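Long-range contacts in UDP-L-Rhamnose Synthase (PDB 7JID), which acts as a UDP-L-rhamnose synthase of a giant virus, an oxidoreductase that binds NADP and UDP-rhamnose: residues K5-G10 and I50-V55; T109-E114 and R161-I166; N215-G220 and L262-L267. All blocks are in the same frame, centred on the assembly; numbering follows the deposited sequence. Where two conformers were deposited one is given.

The three contacts follow one another along the chain, each closing before the next opens. Contact 1 joins strands 5-9 and 54-57 in the first half of the six-stranded parallel sheet; contact 2 lies where strands 103-109 and 157-162 run out into loops; contact 3 sets the loop after strand 212-215, an edge strand of the sheet within this chain, against the start of helix 265-270. The centres of contacts 1 and 2 are 25 Å apart, with nearest atoms about 12 Å apart. Contacts 2 and 3 touch, their centres 11 Å apart, through Arg161 with Asn215 and Phe113 with Leu262. Contact 1 reaches NADP through Gly10 and contact 2 binds UDP-rhamnose, while contact 3 lies beside contact 2.

Contact 1 of 3, residues K5-G10 and I50-V55; sequences KWLIFG and IKPDRV
Trp6 and Arg54 pair across two parallel strands, and their side chains overlap on the same face of the sheet. Arg54 CG sits 3.8 Å from the centroid of the six-membered ring of Trp6, almost straight above it, in a CH-pi contact, while Arg54 CB lies over the CE3 side. The arginine chain bends at chi2 (-58°), and its guanidinium plane is turned 44° from the indole. On the opposite face Leu7 CB rests on Pro52 CB at 3.7 Å, with Val55 CG2 a little farther off, and Val55 CG1 meets the CD2-CE2 edge of Phe9 near the ring plane.

The backbone sets this register. Leu7 N donates to Arg54 O at 2.8 Å. Lys5 O takes two N-H groups, from Asp53 N at 2.8 Å and from Arg54 N at 3.2 Å, so one carbonyl is shared by two successive N-H groups. Asp53 answers with its carboxylate: OD2 accepts from Lys5 N at 2.8 Å through its anti lone pair. Within the second segment Arg54 NH1 bonds Asp53 O. The Lys5 side chain, bent at chi3 (-79°), passes over Ile50 CG2 and brings NZ into a 3.1 Å hydrogen bond with Ile50 O, in the plane of that carbonyl at the end of helix 40-50. Lys51 then leaves the helix with positive phi, and Pro52 leads into the strand.

Farther out, Ala206 O and Arg207 O receive NE and NH2 of Arg54, and Glu28 receives Trp6 NE1. Leu93 and Cys97 of helix 79-99 touch Phe9 and Val55. Strand 5-9 lies between 29-32 and 54-57 in the parallel sheet of a Rossmann fold, in which Gly10, just past the first strand, touches NADP.

Contact 2 of 3, residues T109-E114 and R161-I166; sequences TGCIFE and RIRMPI. With AWU ([[(2~{R},3~{S},4~{R},5~{R})-5-[2,4-bis(oxidanylidene)pyrimidin-1-yl]-3,4-bis(oxidanyl)oxolan-2-yl]methoxy-oxidanyl-phosphoryl] [(2~{R},3~{R},4~{R},5~{R},6~{S})-6-methyl-3,4,5-tris(oxidanyl)oxan-2-yl] hydrogen phosphate), chain C; EDO (1,2-ethanediol), chain G.
Phe113 turns its ring edge onto one face of the Arg161 guanidinium, the two planes 74° apart, where strands 103-109 and 157-162 of the Rossmann sheet run out into the substrate site. CZ of Phe113 comes within 3.5 Å of Arg161 NH1. Ile112 CD1 lies over the guanidinium too, 3.9 Å from Arg161 NE, and Ile112 CG1 packs on a face of the Phe113 ring. The arginine reaches this place as a straight chain from CG to NE, its CG lying along Thr109 O; Asp147 binds NH2 in a salt bridge, and Asn215 OD1 takes a hydrogen bond from NH1, so the buried charge is probably well compensated.

Arg163, two residues on, runs past Gly110 to Cys111. Its CG passes over Gly110 CA at 3.6 Å, and a bend at chi3 (70°) brings NE to 3.3 Å from Cys111 SG; Ser191 O and Asn190 OD1 receive NH1. Between the two arginines, Gly110 N donates to Ile162 O at 2.9 Å.

Thr109 OG1, anti to its own backbone N (chi1 -177°), accepts from Cys111 N in an ST turn and hydrogen-bonds rhamnose O4' of the ligand at 2.8 Å. Tyr139 and Lys143, which fit the YxxxK pattern of short-chain dehydrogenases, touch this threonine. Met164 N also holds the sugar, donating to O3' of the ligand at 2.9 Å.

Contact 3 of 3, residues N215-G220 and L262-L267; sequences NFTNPG and LNTDKL
Leu262 packs on Asn215, which ends strand 212-215, an edge strand of the Rossmann sheet within this chain, and on Thr217 in the loop after it. Its CB lies 3.7 Å from Asn215 CG, and CD1 meets Thr217 CG2 at 3.7 Å, the side chains crossing at about a right angle.

Asn263 contributes its backbone: O receives Asn215 ND2 at 2.8 Å in a nearly straight bond (176°), in the plane of the Asn215 amide. Its own OD1 accepts from Asp265 N, an Asx turn that leads into helix 265-270.

Thr264, at the N-cap position but without a side-chain capping bond, points CG2 at Thr217, 3.5 Å from both O and OG1 of that residue. Its OG1, between backbone N and carbonyl carbon (chi1 58°), faces Pro219 and takes a hydrogen bond from a water that also donates to Leu262 O; Gln268 is its protein partner.

Lys266 leads away to Thr213 O and the Phe214 ring. Leu267 sets CD1 and CD2 obliquely against CD1 and CE1 of Phe216, Leu267 CD1 to Phe216 CE1 at 3.7 Å. One further water bridges the segments, accepting from Leu267 N and donating to Asn215 O, both at 2.9 Å.

Contact 1 of 3, residues K5-G10 and I50-V55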
loop_
_atom_site.group_PDB
_atom_site.type_symbol
_atom_site.label_atom_id
_atom_site.label_comp_id
_atom_site.label_asym_id
_atom_site.label_seq_id
_atom_site.Cartn_x
_atom_site.Cartn_y
_atom_site.Cartn_z
ATOM N N LYS A 5 -14.972 -25.727 9.405
ATOM C CA LYS A 5 -15.484 -24.365 9.724
ATOM C C LYS A 5 -14.721 -23.330 8.890
ATOM O O LYS A 5 -13.496 -23.277 9.016
ATOM C CB LYS A 5 -15.307 -24.051 11.211
ATOM C CG LYS A 5 -16.051 -22.804 11.659
ATOM C CD LYS A 5 -15.782 -22.407 13.078
ATOM C CE LYS A 5 -16.563 -23.236 14.071
ATOM N NZ LYS A 5 -16.670 -22.515 15.360
ATOM N N TRP A 6 -15.450 -22.561 8.081
ATOM C CA TRP A 6 -14.884 -21.597 7.102
ATOM C C TRP A 6 -15.319 -20.189 7.493
ATOM O O TRP A 6 -16.562 -19.911 7.488
ATOM C CB TRP A 6 -15.354 -21.926 5.691
ATOM C CG TRP A 6 -15.005 -23.286 5.167
ATOM C CD1 TRP A 6 -15.506 -24.481 5.601
ATOM C CD2 TRP A 6 -14.148 -23.599 4.055
ATOM N NE1 TRP A 6 -14.974 -25.515 4.887
ATOM C CE2 TRP A 6 -14.170 -25.003 3.887
ATOM C CE3 TRP A 6 -13.381 -22.840 3.158
ATOM C CZ2 TRP A 6 -13.442 -25.656 2.891
ATOM C CZ3 TRP A 6 -12.628 -23.492 2.209
ATOM C CH2 TRP A 6 -12.694 -24.873 2.037
ATOM N N LEU A 7 -14.359 -19.347 7.857
ATOM C CA LEU A 7 -14.639 -17.935 8.169
ATOM C C LEU A 7 -14.459 -17.120 6.879
ATOM O O LEU A 7 -13.345 -17.150 6.360
ATOM C CB LEU A 7 -13.683 -17.459 9.260
ATOM C CG LEU A 7 -13.813 -15.986 9.632
ATOM C CD1 LEU A 7 -15.210 -15.684 10.149
ATOM C CD2 LEU A 7 -12.767 -15.594 10.629
ATOM N N ILE A 8 -15.513 -16.452 6.451
ATOM C CA ILE A 8 -15.537 -15.751 5.133
ATOM C C ILE A 8 -15.631 -14.246 5.376
ATOM O O ILE A 8 -16.676 -13.765 5.843
ATOM C CB ILE A 8 -16.686 -16.263 4.243
ATOM C CG1 ILE A 8 -16.730 -17.798 4.124
ATOM C CG2 ILE A 8 -16.621 -15.584 2.869
ATOM C CD1 ILE A 8 -15.435 -18.428 3.670
ATOM N N PHE A 9 -14.616 -13.539 4.913
ATOM C CA PHE A 9 -14.603 -12.065 4.807
ATOM C C PHE A 9 -15.121 -11.686 3.420
ATOM O O PHE A 9 -14.699 -12.332 2.450
ATOM C CB PHE A 9 -13.184 -11.542 4.993
ATOM C CG PHE A 9 -12.731 -11.579 6.430
ATOM C CD1 PHE A 9 -12.853 -10.475 7.260
ATOM C CD2 PHE A 9 -12.187 -12.743 6.951
ATOM C CE1 PHE A 9 -12.468 -10.547 8.588
ATOM C CE2 PHE A 9 -11.790 -12.809 8.276
ATOM C CZ PHE A 9 -11.919 -11.701 9.093
ATOM N N GLY A 10 -16.055 -10.748 3.339
ATOM C CA GLY A 10 -16.728 -10.412 2.076
ATOM C C GLY A 10 -17.875 -11.363 1.771
ATOM O O GLY A 10 -18.285 -11.504 0.594
ATOM N N ILE A 50 -13.475 -17.739 16.987
ATOM C CA ILE A 50 -14.193 -18.655 16.049
ATOM C C ILE A 50 -13.379 -19.943 15.837
ATOM O O ILE A 50 -14.021 -20.979 15.625
ATOM C CB ILE A 50 -14.517 -17.948 14.717
ATOM C CG1 ILE A 50 -15.520 -16.805 14.902
ATOM C CG2 ILE A 50 -14.994 -18.952 13.670
ATOM C CD1 ILE A 50 -16.833 -17.198 15.562
ATOM N N LYS A 51 -12.047 -19.869 15.788
ATOM C CA LYS A 51 -11.114 -20.999 15.551
ATOM C C LYS A 51 -11.500 -21.684 14.245
ATOM O O LYS A 51 -11.767 -22.880 14.187
ATOM C CB LYS A 51 -11.160 -21.954 16.752
ATOM C CG LYS A 51 -10.906 -21.231 18.071
ATOM C CD LYS A 51 -10.962 -22.078 19.318
ATOM C CE LYS A 51 -10.747 -21.243 20.565
ATOM N NZ LYS A 51 -9.311 -20.942 20.776
ATOM N N PRO A 52 -11.558 -20.951 13.120
ATOM C CA PRO A 52 -11.957 -21.569 11.862
ATOM C C PRO A 52 -10.838 -22.491 11.378
ATOM O O PRO A 52 -9.699 -22.281 11.727
ATOM C CB PRO A 52 -12.080 -20.382 10.896
ATOM C CG PRO A 52 -11.084 -19.384 11.465
ATOM C CD PRO A 52 -11.184 -19.533 12.978
ATOM N N ASP A 53 -11.198 -23.471 10.536
ATOM C CA ASP A 53 -10.246 -24.368 9.844
ATOM C C ASP A 53 -9.700 -23.687 8.585
ATOM O O ASP A 53 -8.576 -23.976 8.201
ATOM C CB ASP A 53 -10.929 -25.688 9.474
ATOM C CG ASP A 53 -11.454 -26.422 10.703
ATOM O OD1 ASP A 53 -10.608 -26.812 11.495
ATOM O OD2 ASP A 53 -12.681 -26.491 10.874
ATOM N N ARG A 54 -10.494 -22.783 8.033
ATOM C CA ARG A 54 -10.129 -22.072 6.785
ATOM C C ARG A 54 -10.632 -20.648 6.916
ATOM O O ARG A 54 -11.777 -20.449 7.394
ATOM C CB ARG A 54 -10.770 -22.731 5.562
ATOM C CG ARG A 54 -10.357 -24.164 5.249
ATOM C CD ARG A 54 -8.863 -24.353 5.019
ATOM N NE ARG A 54 -8.641 -25.744 4.628
ATOM C CZ ARG A 54 -8.432 -26.744 5.502
ATOM N NH1 ARG A 54 -8.403 -26.481 6.800
ATOM N NH2 ARG A 54 -8.310 -27.992 5.071
ATOM N N VAL A 55 -9.869 -19.701 6.385
ATOM C CA VAL A 55 -10.336 -18.304 6.195
ATOM C C VAL A 55 -10.284 -17.990 4.695
ATOM O O VAL A 55 -9.335 -18.404 4.027
ATOM C CB VAL A 55 -9.483 -17.338 7.031
ATOM C CG1 VAL A 55 -9.890 -15.893 6.813
ATOM C CG2 VAL A 55 -9.574 -17.696 8.518
#

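Contact 2 of 3, residues T109-E114 and R161-I166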
loop_
_atom_site.group_PDB
_atom_site.type_symbol
_atom_site.label_atom_id
_atom_site.label_comp_id
_atom_site.label_asym_id
_atom_site.label_seq_id
_atom_site.Cartn_x
_atom_site.Cartn_y
_atom_site.Cartn_z
ATOM N N THR A 109 -6.267 -10.497 -8.097
ATOM C CA THR A 109 -6.534 -10.077 -9.481
ATOM C C THR A 109 -5.322 -10.315 -10.365
ATOM O O THR A 109 -4.181 -10.098 -9.915
ATOM C CB THR A 109 -7.021 -8.622 -9.512
ATOM O OG1 THR A 109 -7.333 -8.309 -10.869
ATOM C CG2 THR A 109 -5.981 -7.660 -8.971
ATOM N N GLY A 110 -5.612 -10.657 -11.630
ATOM C CA GLY A 110 -4.575 -10.660 -12.663
ATOM C C GLY A 110 -4.594 -9.372 -13.475
ATOM O O GLY A 110 -3.785 -9.314 -14.412
ATOM N N CYS A 111 -5.347 -8.338 -13.072
ATOM C CA CYS A 111 -5.352 -7.019 -13.778
ATOM C C CYS A 111 -4.149 -6.167 -13.340
ATOM O O CYS A 111 -4.305 -4.988 -13.091
ATOM C CB CYS A 111 -6.709 -6.371 -13.628
ATOM S SG CYS A 111 -7.872 -7.308 -14.669
ATOM N N ILE A 112 -2.968 -6.785 -13.258
ATOM C CA ILE A 112 -1.698 -6.133 -12.818
ATOM C C ILE A 112 -0.675 -6.254 -13.936
ATOM O O ILE A 112 0.479 -5.833 -13.736
ATOM C CB ILE A 112 -1.240 -6.803 -11.510
ATOM C CG1 ILE A 112 -0.913 -8.279 -11.711
ATOM C CG2 ILE A 112 -2.348 -6.600 -10.466
ATOM C CD1 ILE A 112 -0.452 -8.992 -10.474
ATOM N N PHE A 113 -1.072 -6.841 -15.069
ATOM C CA PHE A 113 -0.168 -6.999 -16.234
ATOM C C PHE A 113 -0.841 -6.481 -17.505
ATOM O O PHE A 113 -2.054 -6.357 -17.599
ATOM C CB PHE A 113 0.181 -8.457 -16.509
ATOM C CG PHE A 113 0.629 -9.263 -15.319
ATOM C CD1 PHE A 113 1.885 -9.070 -14.759
ATOM C CD2 PHE A 113 -0.220 -10.189 -14.736
ATOM C CE1 PHE A 113 2.304 -9.851 -13.697
ATOM C CE2 PHE A 113 0.203 -10.968 -13.676
ATOM C CZ PHE A 113 1.449 -10.745 -13.112
ATOM N N GLU A 114 -0.003 -6.126 -18.458
ATOM C CA GLU A 114 -0.432 -5.674 -19.798
ATOM C C GLU A 114 0.420 -6.402 -20.848
ATOM O O GLU A 114 1.650 -6.304 -20.781
ATOM C CB GLU A 114 -0.354 -4.148 -19.872
ATOM C CG GLU A 114 -0.709 -3.570 -21.221
ATOM C CD GLU A 114 -2.166 -3.536 -21.657
ATOM O OE1 GLU A 114 -3.139 -3.256 -20.826
ATOM O OE2 GLU A 114 -2.345 -3.651 -22.900
ATOM N N ARG A 161 -5.280 -15.142 -8.741
ATOM C CA ARG A 161 -5.492 -14.011 -9.671
ATOM C C ARG A 161 -6.622 -14.276 -10.666
ATOM O O ARG A 161 -6.452 -14.976 -11.692
ATOM C CB ARG A 161 -4.163 -13.766 -10.389
ATOM C CG ARG A 161 -3.004 -13.347 -9.515
ATOM C CD ARG A 161 -1.858 -13.116 -10.463
ATOM N NE ARG A 161 -0.596 -12.797 -9.873
ATOM C CZ ARG A 161 0.587 -13.043 -10.428
ATOM N NH1 ARG A 161 0.660 -13.757 -11.544
ATOM N NH2 ARG A 161 1.677 -12.615 -9.816
ATOM N N ILE A 162 -7.834 -13.781 -10.365
ATOM C CA ILE A 162 -8.961 -13.859 -11.331
ATOM C C ILE A 162 -8.917 -12.594 -12.196
ATOM O O ILE A 162 -8.338 -11.583 -11.764
ATOM C CB ILE A 162 -10.316 -14.053 -10.643
ATOM C CG1 ILE A 162 -10.621 -12.909 -9.672
ATOM C CG2 ILE A 162 -10.365 -15.430 -9.996
ATOM C CD1 ILE A 162 -12.109 -12.782 -9.397
ATOM N N ARG A 163 -9.569 -12.673 -13.324
ATOM C CA ARG A 163 -9.808 -11.473 -14.147
ATOM C C ARG A 163 -11.208 -11.492 -14.703
ATOM O O ARG A 163 -11.693 -12.571 -15.104
ATOM C CB ARG A 163 -8.828 -11.393 -15.306
ATOM C CG ARG A 163 -7.384 -11.338 -14.868
ATOM C CD ARG A 163 -6.426 -11.094 -16.029
ATOM N NE ARG A 163 -6.565 -9.736 -16.550
ATOM C CZ ARG A 163 -6.826 -9.366 -17.803
ATOM N NH1 ARG A 163 -7.217 -10.234 -18.710
ATOM N NH2 ARG A 163 -6.825 -8.094 -18.118
ATOM N N MET A 164 -11.773 -10.311 -14.905
ATOM C CA MET A 164 -13.021 -10.147 -15.700
ATOM C C MET A 164 -13.994 -11.287 -15.402
ATOM O O MET A 164 -14.497 -12.003 -16.295
ATOM C CB MET A 164 -12.683 -10.135 -17.188
ATOM C CG MET A 164 -11.694 -9.009 -17.474
ATOM S SD MET A 164 -11.053 -9.033 -19.133
ATOM C CE MET A 164 -10.285 -7.418 -19.202
ATOM N N PRO A 165 -14.338 -11.500 -14.108
ATOM C CA PRO A 165 -15.153 -12.649 -13.758
ATOM C C PRO A 165 -16.547 -12.656 -14.394
ATOM O O PRO A 165 -17.175 -11.596 -14.535
ATOM C CB PRO A 165 -15.313 -12.565 -12.240
ATOM C CG PRO A 165 -14.893 -11.177 -11.869
ATOM C CD PRO A 165 -13.892 -10.734 -12.937
ATOM N N ILE A 166 -16.974 -13.850 -14.833
ATOM C CA ILE A 166 -18.241 -14.112 -15.569
ATOM C C ILE A 166 -19.083 -15.122 -14.784
ATOM O O ILE A 166 -18.501 -16.049 -14.231
ATOM C CB ILE A 166 -17.923 -14.653 -16.961
ATOM C CG1 ILE A 166 -17.255 -13.602 -17.859
ATOM C CG2 ILE A 166 -19.161 -15.235 -17.640
ATOM C CD1 ILE A 166 -16.493 -14.209 -18.998
HETATM P PA AWU C . -15.278 -2.289 -16.458
HETATM O O1A AWU C . -14.834 -0.877 -16.377
HETATM O O2A AWU C . -16.769 -2.577 -16.468
HETATM O O3A AWU C . -14.850 -3.286 -15.242
HETATM P PB AWU C . -13.565 -3.110 -14.224
HETATM O O1B AWU C . -12.206 -2.861 -14.922
HETATM O O2B AWU C . -13.995 -2.168 -13.078
HETATM O O3B AWU C . -13.516 -4.626 -13.714
HETATM C "C5'" AWU C . -11.857 -6.015 -10.805
HETATM O "O5'" AWU C . -12.849 -5.560 -11.706
HETATM C "C4'" AWU C . -11.220 -7.283 -11.347
HETATM O "O4'" AWU C . -10.084 -7.692 -10.553
HETATM C "C3'" AWU C . -10.751 -7.026 -12.742
HETATM O "O3'" AWU C . -10.440 -8.264 -13.324
HETATM C "C2'" AWU C . -11.829 -6.424 -13.636
HETATM C "C1'" AWU C . -12.504 -5.291 -13.000
HETATM N N1 AWU C . -15.481 -1.575 -21.597
HETATM C C2 AWU C . -15.963 -1.322 -22.869
HETATM O O2 AWU C . -15.786 -2.156 -23.781
HETATM N N3 AWU C . -16.748 -0.215 -23.059
HETATM C C4 AWU C . -16.937 0.710 -22.080
HETATM O O4 AWU C . -17.708 1.708 -22.337
HETATM C C5 AWU C . -16.467 0.443 -20.794
HETATM C C6 AWU C . -15.642 -0.656 -20.578
HETATM C C1C AWU C . -14.641 -2.779 -21.335
HETATM C C2C AWU C . -13.326 -2.552 -20.588
HETATM C C3C AWU C . -13.123 -3.919 -19.887
HETATM C C4C AWU C . -14.537 -4.332 -19.635
HETATM C C5C AWU C . -14.993 -4.246 -18.194
HETATM C "C6'" AWU C . -12.605 -6.247 -9.494
HETATM O "O2'" AWU C . -12.849 -7.389 -13.789
HETATM O O2C AWU C . -12.313 -2.295 -21.527
HETATM O O3C AWU C . -12.580 -4.870 -20.785
HETATM O O4C AWU C . -15.400 -3.473 -20.367
HETATM O O5C AWU C . -14.633 -2.924 -17.732
HETATM C C1 EDO G . 5.164 -7.942 -22.693
HETATM O O1 EDO G . 4.194 -6.936 -22.608
HETATM C C2 EDO G . 5.309 -8.650 -21.414
HETATM O O2 EDO G . 6.454 -9.449 -21.327
#

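Contact 3 of 3, residues N215-G220 and L262-L267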
loop_
_atom_site.group_PDB
_atom_site.type_symbol
_atom_site.label_atom_id
_atom_site.label_comp_id
_atom_site.label_asym_id
_atom_site.label_seq_id
_atom_site.Cartn_x
_atom_site.Cartn_y
_atom_site.Cartn_z
ATOM N N ASN A 215 -2.312 -17.969 -11.187
ATOM C CA ASN A 215 -3.170 -17.383 -12.242
ATOM C C ASN A 215 -4.434 -18.239 -12.297
ATOM O O ASN A 215 -4.347 -19.462 -12.344
ATOM C CB ASN A 215 -2.397 -17.320 -13.562
ATOM C CG ASN A 215 -1.314 -16.282 -13.562
ATOM O OD1 ASN A 215 -1.358 -15.295 -12.827
ATOM N ND2 ASN A 215 -0.269 -16.524 -14.361
ATOM N N PHE A 216 -5.586 -17.602 -12.241
ATOM C CA PHE A 216 -6.858 -18.269 -11.934
ATOM C C PHE A 216 -7.900 -17.787 -12.940
ATOM O O PHE A 216 -9.008 -17.410 -12.573
ATOM C CB PHE A 216 -7.236 -18.058 -10.480
ATOM C CG PHE A 216 -8.054 -19.208 -9.986
ATOM C CD1 PHE A 216 -7.460 -20.429 -9.733
ATOM C CD2 PHE A 216 -9.381 -19.020 -9.672
ATOM C CE1 PHE A 216 -8.240 -21.471 -9.228
ATOM C CE2 PHE A 216 -10.157 -20.067 -9.206
ATOM C CZ PHE A 216 -9.559 -21.277 -8.951
ATOM N N THR A 217 -7.521 -17.894 -14.205
ATOM C CA THR A 217 -8.404 -17.686 -15.368
ATOM C C THR A 217 -8.552 -19.006 -16.137
ATOM O O THR A 217 -7.659 -19.877 -16.061
ATOM C CB THR A 217 -7.841 -16.581 -16.263
ATOM O OG1 THR A 217 -6.479 -16.923 -16.500
ATOM C CG2 THR A 217 -7.944 -15.204 -15.632
ATOM N N ASN A 218 -9.622 -19.155 -16.913
ATOM C CA ASN A 218 -9.767 -20.306 -17.837
ATOM C C ASN A 218 -8.629 -20.219 -18.843
ATOM O O ASN A 218 -8.193 -19.111 -19.209
ATOM C CB ASN A 218 -11.090 -20.310 -18.589
ATOM C CG ASN A 218 -12.334 -20.550 -17.749
ATOM O OD1 ASN A 218 -12.729 -19.717 -16.931
ATOM N ND2 ASN A 218 -12.933 -21.720 -17.955
ATOM N N PRO A 219 -8.064 -21.361 -19.244
ATOM C CA PRO A 219 -6.983 -21.320 -20.227
ATOM C C PRO A 219 -7.373 -20.549 -21.498
ATOM O O PRO A 219 -8.522 -20.689 -21.971
ATOM C CB PRO A 219 -6.692 -22.782 -20.494
ATOM C CG PRO A 219 -6.995 -23.421 -19.173
ATOM C CD PRO A 219 -8.257 -22.706 -18.655
ATOM N N GLY A 220 -6.420 -19.780 -22.025
ATOM C CA GLY A 220 -6.577 -19.109 -23.319
ATOM C C GLY A 220 -7.240 -17.744 -23.234
ATOM O O GLY A 220 -7.421 -17.162 -22.149
ATOM N N LEU A 262 -2.726 -14.446 -19.068
ATOM C CA LEU A 262 -2.042 -15.144 -17.958
ATOM C C LEU A 262 -1.665 -16.548 -18.404
ATOM O O LEU A 262 -2.489 -17.252 -18.994
ATOM C CB LEU A 262 -2.929 -15.211 -16.711
ATOM C CG LEU A 262 -3.432 -13.882 -16.155
ATOM C CD1 LEU A 262 -4.407 -14.205 -15.002
ATOM C CD2 LEU A 262 -2.301 -12.953 -15.775
ATOM N N ASN A 263 -0.412 -16.911 -18.126
ATOM C CA ASN A 263 0.030 -18.311 -18.271
ATOM C C ASN A 263 -0.620 -19.144 -17.166
ATOM O O ASN A 263 -0.378 -18.807 -15.986
ATOM C CB ASN A 263 1.546 -18.368 -18.231
ATOM C CG ASN A 263 2.093 -19.751 -18.460
ATOM O OD1 ASN A 263 1.571 -20.725 -17.953
ATOM N ND2 ASN A 263 3.267 -19.826 -19.080
ATOM N N THR A 264 -1.430 -20.123 -17.541
ATOM C CA THR A 264 -2.120 -20.941 -16.518
ATOM C C THR A 264 -1.536 -22.349 -16.441
ATOM O O THR A 264 -2.236 -23.196 -15.975
ATOM C CB THR A 264 -3.620 -20.940 -16.747
ATOM O OG1 THR A 264 -3.902 -21.438 -18.047
ATOM C CG2 THR A 264 -4.221 -19.574 -16.521
ATOM N N ASP A 265 -0.307 -22.572 -16.866
ATOM C CA ASP A 265 0.301 -23.920 -16.770
ATOM C C ASP A 265 0.286 -24.406 -15.326
ATOM O O ASP A 265 0.073 -25.616 -15.084
ATOM C CB ASP A 265 1.688 -23.919 -17.396
ATOM C CG ASP A 265 1.705 -23.690 -18.903
ATOM O OD1 ASP A 265 0.617 -23.703 -19.533
ATOM O OD2 ASP A 265 2.806 -23.536 -19.428
ATOM N N LYS A 266 0.532 -23.515 -14.380
ATOM C CA LYS A 266 0.615 -23.952 -12.974
ATOM C C LYS A 266 -0.736 -24.531 -12.544
ATOM O O LYS A 266 -0.750 -25.612 -11.962
ATOM C CB LYS A 266 1.061 -22.818 -12.055
ATOM C CG LYS A 266 1.315 -23.274 -10.623
ATOM C CD LYS A 266 1.685 -22.125 -9.743
ATOM C CE LYS A 266 2.014 -22.552 -8.330
ATOM N NZ LYS A 266 2.411 -21.423 -7.465
ATOM N N LEU A 267 -1.846 -23.819 -12.773
ATOM C CA LEU A 267 -3.188 -24.303 -12.398
ATOM C C LEU A 267 -3.467 -25.578 -13.205
ATOM O O LEU A 267 -4.082 -26.493 -12.645
ATOM C CB LEU A 267 -4.245 -23.244 -12.701
ATOM C CG LEU A 267 -5.653 -23.613 -12.233
ATOM C CD1 LEU A 267 -5.716 -23.770 -10.721
ATOM C CD2 LEU A 267 -6.637 -22.597 -12.744
HETATM O O HOH W 1 -1.976 -20.910 -13.215
HETATM O O HOH W 2 -3.810 -19.471 -19.945
#